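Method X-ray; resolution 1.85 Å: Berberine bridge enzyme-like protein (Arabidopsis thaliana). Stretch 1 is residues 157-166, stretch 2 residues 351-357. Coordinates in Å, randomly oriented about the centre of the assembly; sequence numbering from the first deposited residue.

Stretch 1 157-166: YYEIGKTTKS
Stretch 2, residues 351-357: SLGVLTN

Residues 157-166 form the final turns of a helix that begins earlier in the chain and a loop that follows it, and they pack against a short 3-10 segment, residues 352-356 (phi/psi from -61/-19 at Leu352 to -89/-5 at Thr356). No hydrogen bond crosses between the stretches; they bury 302 Å², both sides summed, and meet mainly through apolar and CH-pi contacts. The CA atoms come closest at Tyr158 and Leu355, 6.0 Å apart. The segments run in roughly opposite directions, with Tyr157 near Leu355 and Lys162 and Lys165 near Leu352.

Tyr157 (-52/-46, chi1 m) points its CA-to-CB bond toward the 3-10 segment, but its ring leads away to a hydrogen bond elsewhere in the structure, leaving CB 4.3 Å from Leu355 CD1. Tyr158 (-63/-41, chi1 t, chi2 71°) makes the principal contact. Thr356 CG2 lies over one face of its ring, 3.5 Å from the centroid and 20° off the normal, a CH-pi contact. Thr356 (chi1 p) also hydrogen-bonds from OG1 to Gly353 O, 2.6 Å. Tyr158 CD1 approaches Leu352 O at 3.3 Å, CE1 reaches Gly353 CA at 3.6 Å, and CB meets Leu355 CB at 4.1 Å.

Glu159 and Ile160 lie out of reach. Gly161 N donates a hydrogen bond to Tyr157 O (2.7 Å), and Lys162 N one to Tyr158 O (3.0 Å). Lys162 (chi1-chi3 all m, chi4 t) lays its aliphatic CD 4.0 Å from Leu352 CD1. Thr163 OG1 donates to Glu159 O at 2.6 Å. Beyond the extended Thr164 (-146/147), Lys165 (m, m, t, t) folds back so that NZ donates to Gly161 O at 2.7 Å and passes 3.9 Å from Leu352 CD1.

The CA-to-CB bonds of Leu352 and Leu355, both m,t, point toward stretch 1. Backbone hydrogen bonds from Leu355 N to Leu352 O and Thr356 N to Gly353 O, each 3.1 Å, follow the 3-10 pattern.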

# COMPACT_ATOMS: atom_id res chain seq x y z
N TYR A 157 1.77 10.58 -10.52
CA TYR A 157 1.94 11.90 -9.96
C TYR A 157 2.62 12.84 -10.95
O TYR A 157 2.18 13.98 -11.16
CB TYR A 157 2.76 11.83 -8.67
CG TYR A 157 2.01 11.23 -7.52
CD1 TYR A 157 0.63 11.15 -7.54
CD2 TYR A 157 2.68 10.76 -6.40
CE1 TYR A 157 -0.07 10.60 -6.47
CE2 TYR A 157 1.99 10.21 -5.32
CZ TYR A 157 0.62 10.15 -5.37
OH TYR A 157 -0.07 9.62 -4.32
N TYR A 158 3.68 12.34 -11.57
CA TYR A 158 4.50 13.14 -12.47
C TYR A 158 3.70 13.58 -13.68
O TYR A 158 3.80 14.71 -14.13
CB TYR A 158 5.73 12.35 -12.92
CG TYR A 158 6.68 13.12 -13.79
CD1 TYR A 158 7.45 14.15 -13.26
CD2 TYR A 158 6.81 12.81 -15.14
CE1 TYR A 158 8.34 14.85 -14.06
CE2 TYR A 158 7.70 13.51 -15.94
CZ TYR A 158 8.46 14.53 -15.40
OH TYR A 158 9.33 15.22 -16.21
N GLU A 159 2.88 12.67 -14.19
CA GLU A 159 2.10 12.93 -15.39
C GLU A 159 1.06 14.03 -15.12
O GLU A 159 0.95 15.00 -15.87
CB GLU A 159 1.46 11.62 -15.88
CG GLU A 159 0.76 11.67 -17.22
CD GLU A 159 1.63 12.15 -18.38
OE1 GLU A 159 2.86 11.85 -18.42
OE2 GLU A 159 1.05 12.83 -19.25
N ILE A 160 0.34 13.88 -14.02
CA ILE A 160 -0.56 14.91 -13.51
C ILE A 160 0.15 16.24 -13.24
O ILE A 160 -0.17 17.25 -13.85
CB ILE A 160 -1.23 14.46 -12.22
CG1 ILE A 160 -1.99 13.15 -12.44
CG2 ILE A 160 -2.13 15.55 -11.71
CD1 ILE A 160 -2.50 12.52 -11.16
N GLY A 161 1.12 16.22 -12.33
CA GLY A 161 1.74 17.43 -11.84
C GLY A 161 2.44 18.28 -12.88
O GLY A 161 2.45 19.50 -12.77
N LYS A 162 3.04 17.63 -13.89
CA LYS A 162 3.71 18.32 -14.99
C LYS A 162 2.73 18.97 -15.98
O LYS A 162 3.11 19.86 -16.73
CB LYS A 162 4.62 17.36 -15.75
CG LYS A 162 5.84 16.92 -14.99
CD LYS A 162 6.93 17.95 -15.10
CE LYS A 162 7.40 18.09 -16.55
NZ LYS A 162 8.49 19.09 -16.67
N THR A 163 1.48 18.49 -15.96
CA THR A 163 0.43 18.91 -16.90
C THR A 163 -0.47 20.01 -16.34
O THR A 163 -0.82 20.95 -17.04
CB THR A 163 -0.48 17.73 -17.30
OG1 THR A 163 0.32 16.62 -17.75
CG2 THR A 163 -1.45 18.15 -18.40
N THR A 164 -0.88 19.85 -15.09
CA THR A 164 -1.74 20.82 -14.44
C THR A 164 -1.41 20.93 -12.97
O THR A 164 -1.02 19.95 -12.36
CB THR A 164 -3.22 20.46 -14.56
OG1 THR A 164 -4.00 21.47 -13.90
CG2 THR A 164 -3.50 19.10 -13.93
N LYS A 165 -1.56 22.13 -12.42
CA LYS A 165 -1.32 22.35 -11.00
C LYS A 165 -2.62 22.32 -10.17
O LYS A 165 -2.59 22.39 -8.93
CB LYS A 165 -0.60 23.69 -10.80
CG LYS A 165 0.64 23.84 -11.65
CD LYS A 165 1.71 22.80 -11.27
CE LYS A 165 2.94 22.93 -12.15
NZ LYS A 165 3.85 21.75 -12.04
N SER A 166 -3.76 22.20 -10.83
CA SER A 166 -5.04 22.27 -10.13
C SER A 166 -5.73 20.90 -9.99
O SER A 166 -6.89 20.83 -9.57
CB SER A 166 -5.97 23.26 -10.83
OG SER A 166 -6.26 22.86 -12.16
N SER A 351 13.87 18.88 -8.74
CA SER A 351 13.11 18.71 -9.98
C SER A 351 12.04 17.61 -9.85
O SER A 351 12.28 16.58 -9.21
CB SER A 351 14.05 18.40 -11.17
OG SER A 351 14.60 17.09 -11.12
N LEU A 352 10.87 17.84 -10.44
CA LEU A 352 9.76 16.89 -10.36
C LEU A 352 10.09 15.53 -10.95
O LEU A 352 9.42 14.54 -10.67
CB LEU A 352 8.52 17.46 -11.06
CG LEU A 352 7.97 18.77 -10.51
CD1 LEU A 352 6.75 19.21 -11.34
CD2 LEU A 352 7.62 18.60 -9.04
N GLY A 353 11.13 15.48 -11.78
CA GLY A 353 11.53 14.27 -12.45
C GLY A 353 11.92 13.10 -11.57
O GLY A 353 11.91 11.97 -12.02
N VAL A 354 12.25 13.37 -10.31
CA VAL A 354 12.67 12.29 -9.41
C VAL A 354 11.50 11.38 -9.09
O VAL A 354 11.67 10.27 -8.58
CB VAL A 354 13.25 12.83 -8.10
CG1 VAL A 354 14.40 13.77 -8.40
CG2 VAL A 354 12.18 13.54 -7.29
N LEU A 355 10.29 11.85 -9.39
CA LEU A 355 9.09 11.06 -9.16
C LEU A 355 9.06 9.84 -10.05
O LEU A 355 8.44 8.83 -9.72
CB LEU A 355 7.86 11.92 -9.40
CG LEU A 355 7.77 13.05 -8.38
CD1 LEU A 355 6.52 13.83 -8.64
CD2 LEU A 355 7.81 12.51 -6.96
N THR A 356 9.78 9.95 -11.17
CA THR A 356 9.82 8.93 -12.21
C THR A 356 10.89 7.86 -12.01
O THR A 356 10.95 6.91 -12.79
CB THR A 356 10.04 9.57 -13.59
OG1 THR A 356 11.40 9.99 -13.69
CG2 THR A 356 9.16 10.78 -13.75
N ASN A 357 11.74 8.01 -11.00
CA ASN A 357 12.74 6.99 -10.70
C ASN A 357 12.10 5.73 -10.14
O ASN A 357 11.21 5.80 -9.31
CB ASN A 357 13.78 7.49 -9.71
CG ASN A 357 14.46 8.77 -10.15
OD1 ASN A 357 14.63 9.03 -11.36
ND2 ASN A 357 14.85 9.60 -9.18